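Local structure of phosphoglycerol transferase GacH (6DGM) at residues S48-V58 and L272-A280; W212-E223 and N234-F244. The protein probably transfers glycerol phosphate onto streptococcal rhamnose polysaccharide, through a sulfatase-like catalytic domain that binds manganese and sn-glycerol-1-phosphate. All coordinates share one frame; numbering follows the deposited sequence.

In the fold
Both contacts lie on the same side of the sulfatase-type domain, their centres about 14 Å apart, and contact 2 is nested in the chain between the two segments of contact 1. Contact 1 joins two loops that leave neighbouring strands of the main sheet, 40-46 and 263-269; it is mostly buried and starts beside the manganese site. Contact 2 wraps a loop and the short strand 222-224 round helix 229-257, and is only partly buried. Contact 1 combines apolar packing of Val55, Tyr276 and Ala280 with one sound backbone hydrogen bond, whereas in contact 2 Arg240 bonds several backbone carbonyls. Tyr238 of the helix couples them, its OH lying 2.6 Å from Ser48 O, while Trp212 packs on Pro273.

Contact 1 of 2, residues S48-V58 and L272-A280; sequences SLSDPDRVSNV and LPGLYPDSA
Ala280 O accepts the backbone N-H of Asn57 at 3.0 Å, with an N-H...O angle of 156° and the donor in the carbonyl plane. This bond closes the outer end of a pairing between two loops of the alkaline phosphatase-like sulfatase fold, one following strand 40-46 and the other following strand 263-269. Asn57 lies in the type I turn Val55-Val58, and its side chain reaches the preceding carbonyl of the other loop: ND2 makes a weak bond to Ser279 O.

Between the two ends stands the Tyr276 ring. Val55 CG2 sits over one face, offset toward the rim, in a CH-pi contact 4.1 Å from the centroid; Leu275 CD1 covers the opposite face. Val58 CG2 comes instead to the ring edge, 3.7 Å from Tyr276 CE1. The two branches of Val55 divide the work: with CG1 anti to the backbone N (chi1 -175°), that methyl meets Ala280 CB at 3.6 Å while CG2 takes the ring. Helix 229-257 adds Leu235 against Tyr276.

At the inner end Ser48 lies beside Pro273, close to the manganese ligands Glu47 and His271, and its backbone N bonds a third ligand, Asp270. The loop pair thus extends outward from the metal site. Leu272 CD1 packs on Ser50 CB and OG, and Arg54 forms a salt bridge with Asp292 of strand 290-297. Pro52 CB touches the phenol oxygen, and a water joins the loops there, 2.7 Å from Tyr276 OH and donating to Ser50 O at 2.8 Å.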
loop_
_atom_site.group_PDB
_atom_site.type_symbol
_atom_site.label_atom_id
_atom_site.label_comp_id
_atom_site.label_asym_id
_atom_site.label_seq_id
_atom_site.Cartn_x
_atom_site.Cartn_y
_atom_site.Cartn_z
ATOM N N SER A 48 2.319 4.620 9.965
ATOM C CA SER A 48 2.593 6.018 10.266
ATOM C C SER A 48 3.937 6.511 9.747
ATOM O O SER A 48 4.414 7.552 10.205
ATOM C CB SER A 48 2.476 6.286 11.775
ATOM O OG SER A 48 1.139 6.160 12.209
ATOM N N LEU A 49 4.557 5.841 8.783
ATOM C CA LEU A 49 5.874 6.262 8.320
ATOM C C LEU A 49 5.801 7.392 7.291
ATOM O O LEU A 49 5.233 7.241 6.206
ATOM C CB LEU A 49 6.655 5.075 7.756
ATOM C CG LEU A 49 8.078 5.469 7.337
ATOM C CD1 LEU A 49 9.061 4.401 7.747
ATOM C CD2 LEU A 49 8.173 5.749 5.842
ATOM N N SER A 50 6.462 8.502 7.594
ATOM C CA SER A 50 6.506 9.612 6.656
ATOM C C SER A 50 7.622 10.555 7.084
ATOM O O SER A 50 7.713 10.932 8.260
ATOM C CB SER A 50 5.158 10.344 6.612
ATOM O OG SER A 50 5.104 11.246 5.511
ATOM N N ASP A 51 8.452 10.945 6.127
ATOM C CA ASP A 51 9.638 11.726 6.422
ATOM C C ASP A 51 9.246 13.054 7.042
ATOM O O ASP A 51 8.592 13.861 6.381
ATOM C CB ASP A 51 10.402 11.983 5.127
ATOM C CG ASP A 51 11.772 12.589 5.355
ATOM O OD1 ASP A 51 12.080 13.044 6.479
ATOM O OD2 ASP A 51 12.559 12.613 4.386
ATOM N N PRO A 52 9.635 13.332 8.287
ATOM C CA PRO A 52 9.293 14.639 8.873
ATOM C C PRO A 52 9.930 15.823 8.162
ATOM O O PRO A 52 9.456 16.957 8.322
ATOM C CB PRO A 52 9.759 14.522 10.331
ATOM C CG PRO A 52 10.659 13.339 10.392
ATOM C CD PRO A 52 10.369 12.455 9.220
ATOM N N ASP A 53 10.977 15.595 7.365
ATOM C CA ASP A 53 11.629 16.679 6.646
ATOM C C ASP A 53 10.702 17.364 5.651
ATOM O O ASP A 53 10.976 18.502 5.255
ATOM C CB ASP A 53 12.860 16.129 5.922
ATOM C CG ASP A 53 13.703 17.217 5.297
ATOM O OD1 ASP A 53 13.553 18.397 5.691
ATOM O OD2 ASP A 53 14.514 16.889 4.405
ATOM N N ARG A 54 9.611 16.713 5.237
ATOM C CA ARG A 54 8.669 17.343 4.324
ATOM C C ARG A 54 7.685 18.265 5.033
ATOM O O ARG A 54 6.941 18.993 4.366
ATOM C CB ARG A 54 7.843 16.299 3.562
ATOM C CG ARG A 54 8.485 15.768 2.327
ATOM C CD ARG A 54 7.454 15.069 1.437
ATOM N NE ARG A 54 6.776 13.984 2.124
ATOM C CZ ARG A 54 7.332 12.802 2.365
ATOM N NH1 ARG A 54 8.585 12.558 1.980
ATOM N NH2 ARG A 54 6.641 11.864 2.984
ATOM N N VAL A 55 7.620 18.216 6.356
ATOM C CA VAL A 55 6.752 19.113 7.110
ATOM C C VAL A 55 7.480 20.436 7.285
ATOM O O VAL A 55 8.514 20.502 7.960
ATOM C CB VAL A 55 6.356 18.487 8.457
ATOM C CG1 VAL A 55 5.357 19.369 9.162
ATOM C CG2 VAL A 55 5.788 17.094 8.207
ATOM N N SER A 56 6.920 21.500 6.692
ATOM C CA SER A 56 7.664 22.735 6.459
ATOM C C SER A 56 8.269 23.304 7.738
ATOM O O SER A 56 9.423 23.753 7.745
ATOM C CB SER A 56 6.745 23.791 5.825
ATOM O OG SER A 56 6.143 23.318 4.637
ATOM N N ASN A 57 7.493 23.363 8.814
ATOM C CA ASN A 57 7.926 24.097 9.996
ATOM C C ASN A 57 8.639 23.229 11.019
ATOM O O ASN A 57 8.832 23.670 12.158
ATOM C CB ASN A 57 6.749 24.820 10.649
ATOM C CG ASN A 57 6.259 25.982 9.827
ATOM O OD1 ASN A 57 6.998 26.549 9.023
ATOM N ND2 ASN A 57 5.012 26.359 10.040
ATOM N N VAL A 58 9.068 22.041 10.629
ATOM C CA VAL A 58 9.725 21.082 11.518
ATOM C C VAL A 58 11.221 21.117 11.270
ATOM O O VAL A 58 11.672 21.250 10.122
ATOM C CB VAL A 58 9.166 19.663 11.263
ATOM C CG1 VAL A 58 10.181 18.582 11.641
ATOM C CG2 VAL A 58 7.874 19.482 12.020
ATOM N N LEU A 272 0.437 10.086 7.680
ATOM C CA LEU A 272 1.311 10.749 8.636
ATOM C C LEU A 272 0.886 10.390 10.058
ATOM O O LEU A 272 -0.290 10.108 10.310
ATOM C CB LEU A 272 1.225 12.267 8.470
ATOM C CG LEU A 272 2.236 12.896 7.514
ATOM C CD1 LEU A 272 1.936 12.577 6.057
ATOM C CD2 LEU A 272 2.327 14.386 7.718
ATOM N N PRO A 273 1.819 10.420 11.010
ATOM C CA PRO A 273 1.430 10.316 12.422
ATOM C C PRO A 273 0.588 11.514 12.826
ATOM O O PRO A 273 0.819 12.639 12.374
ATOM C CB PRO A 273 2.770 10.329 13.150
ATOM C CG PRO A 273 3.649 11.166 12.260
ATOM C CD PRO A 273 3.252 10.755 10.858
ATOM N N GLY A 274 -0.380 11.275 13.718
ATOM C CA GLY A 274 -1.280 12.328 14.140
ATOM C C GLY A 274 -0.690 13.113 15.292
ATOM O O GLY A 274 -1.217 13.095 16.416
ATOM N N LEU A 275 0.443 13.759 15.041
ATOM C CA LEU A 275 1.077 14.559 16.073
ATOM C C LEU A 275 1.321 16.003 15.684
ATOM O O LEU A 275 1.680 16.795 16.562
ATOM C CB LEU A 275 2.416 13.940 16.512
ATOM C CG LEU A 275 3.488 13.747 15.428
ATOM C CD1 LEU A 275 4.288 15.003 15.151
ATOM C CD2 LEU A 275 4.406 12.592 15.828
ATOM N N TYR A 276 1.122 16.371 14.405
ATOM C CA TYR A 276 1.423 17.726 13.981
ATOM C C TYR A 276 0.169 18.592 14.047
ATOM O O TYR A 276 -0.908 18.153 13.638
ATOM C CB TYR A 276 1.879 17.730 12.525
ATOM C CG TYR A 276 3.080 16.888 12.173
ATOM C CD1 TYR A 276 4.366 17.368 12.400
ATOM C CD2 TYR A 276 2.941 15.637 11.576
ATOM C CE1 TYR A 276 5.473 16.633 12.059
ATOM C CE2 TYR A 276 4.055 14.877 11.230
ATOM C CZ TYR A 276 5.325 15.382 11.483
ATOM O OH TYR A 276 6.438 14.640 11.122
ATOM N N PRO A 277 0.291 19.829 14.519
ATOM C CA PRO A 277 -0.783 20.805 14.305
ATOM C C PRO A 277 -0.801 21.251 12.852
ATOM O O PRO A 277 0.200 21.161 12.138
ATOM C CB PRO A 277 -0.405 21.959 15.238
ATOM C CG PRO A 277 1.078 21.894 15.299
ATOM C CD PRO A 277 1.457 20.424 15.193
ATOM N N ASP A 278 -1.965 21.733 12.403
ATOM C CA ASP A 278 -2.076 22.176 11.017
ATOM C C ASP A 278 -1.054 23.259 10.688
ATOM O O ASP A 278 -0.596 23.351 9.543
ATOM C CB ASP A 278 -3.484 22.677 10.709
ATOM C CG ASP A 278 -4.470 21.548 10.427
ATOM O OD1 ASP A 278 -4.063 20.373 10.336
ATOM O OD2 ASP A 278 -5.674 21.868 10.299
ATOM N N SER A 279 -0.684 24.081 11.669
ATOM C CA SER A 279 0.283 25.141 11.419
ATOM C C SER A 279 1.616 24.587 10.921
ATOM O O SER A 279 2.357 25.299 10.234
ATOM C CB SER A 279 0.516 25.915 12.712
ATOM O OG SER A 279 1.199 25.092 13.631
ATOM N N ALA A 280 1.942 23.343 11.276
ATOM C CA ALA A 280 3.213 22.743 10.877
ATOM C C ALA A 280 3.405 22.746 9.364
ATOM O O ALA A 280 4.542 22.782 8.888
ATOM C CB ALA A 280 3.314 21.305 11.386
HETATM O O HOH W 1 5.835 12.816 9.229
HETATM O O HOH W 2 3.926 25.357 13.072
#

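Contact 2 of 2, residues W212-E223 and N234-F244; sequences WSSDYPEEIVAE and NLTSYARLLSF
Arg240 and Ile220 run past each other in opposite directions, the arginine extended from CG to NE so that its guanidinium enters the curve of loop 212-221, which wraps helix 229-257. Ser214 O lies at the guanidinium edge, nearly in plane, and accepts from Arg240 NH1 at 3.1 Å (159°). Ile220 O accepts from Arg240 NE at 3.0 Å, tilted 28° from the guanidinium plane, and weakly from NH2; further weak bonds run from NE to Pro217 O and from NH2 to Glu218 O. Thr236 CG2 covers one face of the group and Asp215 O the other.

Trp212 and Tyr238 lie side by side, yet their rings form an edge-to-face pair, planes 79° apart, with the tyrosine edge toward the indole face. Leu241 CD1 and Asn234 OD1 approach the indole edge, and Trp212 NE1 bonds Asn208 O. Farther along, Thr236 OG1 accepts from Ala222 N at 2.9 Å, tying strand 222-224 to the helix, and Ala222 CB packs on Leu235.

Waters bridge Asn234 OD1 and Ser237 OG, the latter also bonded to His233 O, to the backbone of Trp212 and Ser214. Arg240's hold on the loop probably rests mainly on backbone carbonyls, Asp215 adding at most longer-range attraction.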
loop_
_atom_site.group_PDB
_atom_site.type_symbol
_atom_site.label_atom_id
_atom_site.label_comp_id
_atom_site.label_asym_id
_atom_site.label_seq_id
_atom_site.Cartn_x
_atom_site.Cartn_y
_atom_site.Cartn_z
ATOM N N TRP A 212 3.797 7.296 21.003
ATOM C CA TRP A 212 5.217 7.129 20.706
ATOM C C TRP A 212 6.019 7.339 21.981
ATOM O O TRP A 212 5.863 8.360 22.656
ATOM C CB TRP A 212 5.657 8.138 19.636
ATOM C CG TRP A 212 4.768 8.078 18.450
ATOM C CD1 TRP A 212 4.807 7.158 17.460
ATOM C CD2 TRP A 212 3.657 8.945 18.154
ATOM N NE1 TRP A 212 3.804 7.394 16.552
ATOM C CE2 TRP A 212 3.078 8.480 16.962
ATOM C CE3 TRP A 212 3.099 10.060 18.791
ATOM C CZ2 TRP A 212 1.972 9.096 16.379
ATOM C CZ3 TRP A 212 1.995 10.674 18.215
ATOM C CH2 TRP A 212 1.448 10.190 17.020
ATOM N N SER A 213 6.862 6.372 22.325
ATOM C CA SER A 213 7.644 6.441 23.561
ATOM C C SER A 213 9.052 5.967 23.252
ATOM O O SER A 213 9.258 4.780 22.989
ATOM C CB SER A 213 7.026 5.562 24.648
ATOM O OG SER A 213 7.639 5.767 25.922
ATOM N N SER A 214 10.012 6.882 23.286
ATOM C CA SER A 214 11.399 6.515 23.030
ATOM C C SER A 214 12.313 7.595 23.573
ATOM O O SER A 214 12.155 8.767 23.232
ATOM C CB SER A 214 11.634 6.341 21.522
ATOM O OG SER A 214 12.961 5.898 21.296
ATOM N N ASP A 215 13.280 7.198 24.407
ATOM C CA ASP A 215 14.261 8.122 24.942
ATOM C C ASP A 215 15.576 8.115 24.191
ATOM O O ASP A 215 16.392 9.015 24.416
ATOM C CB ASP A 215 14.515 7.800 26.420
ATOM C CG ASP A 215 13.389 8.298 27.296
ATOM O OD1 ASP A 215 13.221 9.526 27.317
ATOM O OD2 ASP A 215 12.639 7.481 27.871
ATOM N N TYR A 216 15.797 7.152 23.298
ATOM C CA TYR A 216 17.080 6.998 22.626
ATOM C C TYR A 216 16.829 6.644 21.172
ATOM O O TYR A 216 15.828 5.995 20.854
ATOM C CB TYR A 216 17.926 5.907 23.319
ATOM C CG TYR A 216 18.025 6.181 24.802
ATOM C CD1 TYR A 216 18.828 7.199 25.281
ATOM C CD2 TYR A 216 17.262 5.465 25.720
ATOM C CE1 TYR A 216 18.889 7.493 26.602
ATOM C CE2 TYR A 216 17.327 5.751 27.059
ATOM C CZ TYR A 216 18.137 6.763 27.500
ATOM O OH TYR A 216 18.201 7.062 28.836
ATOM N N PRO A 217 17.709 7.080 20.258
ATOM C CA PRO A 217 18.945 7.847 20.474
ATOM C C PRO A 217 18.702 9.266 20.989
ATOM O O PRO A 217 17.965 10.016 20.367
ATOM C CB PRO A 217 19.567 7.901 19.071
ATOM C CG PRO A 217 18.941 6.774 18.326
ATOM C CD PRO A 217 17.555 6.664 18.852
ATOM N N GLU A 218 19.327 9.627 22.114
ATOM C CA GLU A 218 19.038 10.916 22.730
ATOM C C GLU A 218 19.521 12.073 21.874
ATOM O O GLU A 218 18.984 13.181 21.993
ATOM C CB GLU A 218 19.649 11.000 24.128
ATOM C CG GLU A 218 21.141 10.933 24.167
ATOM C CD GLU A 218 21.645 10.950 25.607
ATOM O OE1 GLU A 218 22.743 10.413 25.866
ATOM O OE2 GLU A 218 20.916 11.489 26.469
ATOM N N GLU A 219 20.507 11.839 21.007
ATOM C CA GLU A 219 20.996 12.899 20.138
ATOM C C GLU A 219 19.961 13.304 19.089
ATOM O O GLU A 219 20.078 14.392 18.509
ATOM C CB GLU A 219 22.297 12.477 19.454
ATOM C CG GLU A 219 22.214 11.207 18.622
ATOM C CD GLU A 219 22.541 9.931 19.413
ATOM O OE1 GLU A 219 22.338 9.901 20.649
ATOM O OE2 GLU A 219 23.006 8.948 18.782
ATOM N N ILE A 220 18.964 12.470 18.834
ATOM C CA ILE A 220 17.902 12.835 17.899
ATOM C C ILE A 220 16.879 13.672 18.645
ATOM O O ILE A 220 16.228 13.190 19.580
ATOM C CB ILE A 220 17.249 11.595 17.274
ATOM C CG1 ILE A 220 18.245 10.857 16.387
ATOM C CG2 ILE A 220 15.998 11.994 16.476
ATOM C CD1 ILE A 220 17.715 9.560 15.889
ATOM N N VAL A 221 16.748 14.932 18.249
ATOM C CA VAL A 221 15.791 15.846 18.859
ATOM C C VAL A 221 15.107 16.593 17.723
ATOM O O VAL A 221 15.713 16.880 16.689
ATOM C CB VAL A 221 16.438 16.829 19.855
ATOM C CG1 VAL A 221 17.085 16.069 21.012
ATOM C CG2 VAL A 221 17.432 17.705 19.172
ATOM N N ALA A 222 13.832 16.896 17.918
ATOM C CA ALA A 222 13.042 17.526 16.873
ATOM C C ALA A 222 12.165 18.590 17.508
ATOM O O ALA A 222 11.782 18.498 18.680
ATOM C CB ALA A 222 12.192 16.508 16.110
ATOM N N GLU A 223 11.888 19.627 16.737
ATOM C CA GLU A 223 10.992 20.669 17.200
ATOM C C GLU A 223 10.261 21.222 15.991
ATOM O O GLU A 223 10.707 21.080 14.850
ATOM C CB GLU A 223 11.734 21.781 17.936
ATOM C CG GLU A 223 12.760 22.500 17.098
ATOM C CD GLU A 223 13.523 23.537 17.891
ATOM O OE1 GLU A 223 13.617 23.387 19.127
ATOM O OE2 GLU A 223 14.022 24.503 17.275
ATOM N N ASN A 234 6.365 14.433 21.258
ATOM C CA ASN A 234 5.860 13.393 20.374
ATOM C C ASN A 234 6.676 13.309 19.087
ATOM O O ASN A 234 7.018 12.214 18.631
ATOM C CB ASN A 234 4.396 13.661 20.041
ATOM C CG ASN A 234 3.456 13.166 21.113
ATOM O OD1 ASN A 234 3.756 12.224 21.828
ATOM N ND2 ASN A 234 2.310 13.813 21.232
ATOM N N LEU A 235 6.988 14.457 18.487
ATOM C CA LEU A 235 7.765 14.447 17.258
ATOM C C LEU A 235 9.143 13.851 17.494
ATOM O O LEU A 235 9.643 13.076 16.667
ATOM C CB LEU A 235 7.887 15.860 16.695
ATOM C CG LEU A 235 8.743 16.010 15.426
ATOM C CD1 LEU A 235 8.213 15.185 14.248
ATOM C CD2 LEU A 235 8.859 17.493 15.041
ATOM N N THR A 236 9.779 14.210 18.619
ATOM C CA THR A 236 11.094 13.662 18.937
ATOM C C THR A 236 11.026 12.156 19.137
ATOM O O THR A 236 11.858 11.417 18.600
ATOM C CB THR A 236 11.650 14.367 20.175
ATOM O OG1 THR A 236 11.930 15.729 19.845
ATOM C CG2 THR A 236 12.936 13.680 20.693
ATOM N N SER A 237 10.050 11.680 19.922
ATOM C CA SER A 237 9.910 10.245 20.142
ATOM C C SER A 237 9.651 9.510 18.831
ATOM O O SER A 237 10.210 8.433 18.587
ATOM C CB SER A 237 8.735 9.975 21.092
ATOM O OG SER A 237 8.904 10.654 22.324
ATOM N N TYR A 238 8.768 10.062 17.998
ATOM C CA TYR A 238 8.482 9.468 16.695
ATOM C C TYR A 238 9.726 9.424 15.815
ATOM O O TYR A 238 9.988 8.413 15.150
ATOM C CB TYR A 238 7.379 10.281 16.022
ATOM C CG TYR A 238 7.143 9.939 14.572
ATOM C CD1 TYR A 238 6.401 8.827 14.230
ATOM C CD2 TYR A 238 7.662 10.741 13.559
ATOM C CE1 TYR A 238 6.189 8.514 12.890
ATOM C CE2 TYR A 238 7.445 10.449 12.231
ATOM C CZ TYR A 238 6.716 9.323 11.907
ATOM O OH TYR A 238 6.499 9.025 10.574
ATOM N N ALA A 239 10.505 10.520 15.782
ATOM C CA ALA A 239 11.706 10.544 14.953
ATOM C C ALA A 239 12.721 9.500 15.418
ATOM O O ALA A 239 13.380 8.852 14.591
ATOM C CB ALA A 239 12.347 11.932 14.946
ATOM N N ARG A 240 12.863 9.335 16.730
ATOM C CA ARG A 240 13.734 8.296 17.264
ATOM C C ARG A 240 13.271 6.920 16.809
ATOM O O ARG A 240 14.078 6.092 16.379
ATOM C CB ARG A 240 13.785 8.384 18.791
ATOM C CG ARG A 240 14.550 9.586 19.277
ATOM C CD ARG A 240 14.286 9.845 20.738
ATOM N NE ARG A 240 15.110 10.958 21.198
ATOM C CZ ARG A 240 14.973 11.570 22.363
ATOM N NH1 ARG A 240 14.030 11.188 23.211
ATOM N NH2 ARG A 240 15.771 12.583 22.664
ATOM N N LEU A 241 11.963 6.655 16.904
ATOM C CA LEU A 241 11.426 5.374 16.455
ATOM C C LEU A 241 11.648 5.168 14.960
ATOM O O LEU A 241 11.991 4.061 14.528
ATOM C CB LEU A 241 9.945 5.283 16.826
ATOM C CG LEU A 241 9.691 5.133 18.330
ATOM C CD1 LEU A 241 8.207 5.310 18.628
ATOM C CD2 LEU A 241 10.128 3.783 18.838
ATOM N N LEU A 242 11.506 6.225 14.158
ATOM C CA LEU A 242 11.786 6.092 12.732
ATOM C C LEU A 242 13.225 5.657 12.486
ATOM O O LEU A 242 13.504 4.906 11.538
ATOM C CB LEU A 242 11.538 7.395 11.982
ATOM C CG LEU A 242 10.107 7.768 11.636
ATOM C CD1 LEU A 242 10.141 8.953 10.660
ATOM C CD2 LEU A 242 9.293 6.636 11.042
ATOM N N SER A 243 14.164 6.161 13.301
ATOM C CA SER A 243 15.569 5.822 13.096
ATOM C C SER A 243 15.804 4.318 13.211
ATOM O O SER A 243 16.665 3.770 12.503
ATOM C CB SER A 243 16.452 6.617 14.064
ATOM O OG SER A 243 16.512 6.007 15.344
ATOM N N PHE A 244 15.057 3.634 14.092
ATOM C CA PHE A 244 15.168 2.178 14.187
ATOM C C PHE A 244 14.551 1.518 12.962
ATOM O O PHE A 244 15.142 0.617 12.358
ATOM C CB PHE A 244 14.474 1.641 15.451
ATOM C CG PHE A 244 15.170 1.989 16.734
ATOM C CD1 PHE A 244 16.267 1.264 17.155
ATOM C CD2 PHE A 244 14.704 3.020 17.543
ATOM C CE1 PHE A 244 16.918 1.579 18.349
ATOM C CE2 PHE A 244 15.359 3.345 18.722
ATOM C CZ PHE A 244 16.460 2.622 19.133
HETATM O O HOH W 3 2.437 9.791 22.137
HETATM O O HOH W 4 5.945 11.058 23.136
HETATM O O HOH W 5 9.024 9.346 24.699
#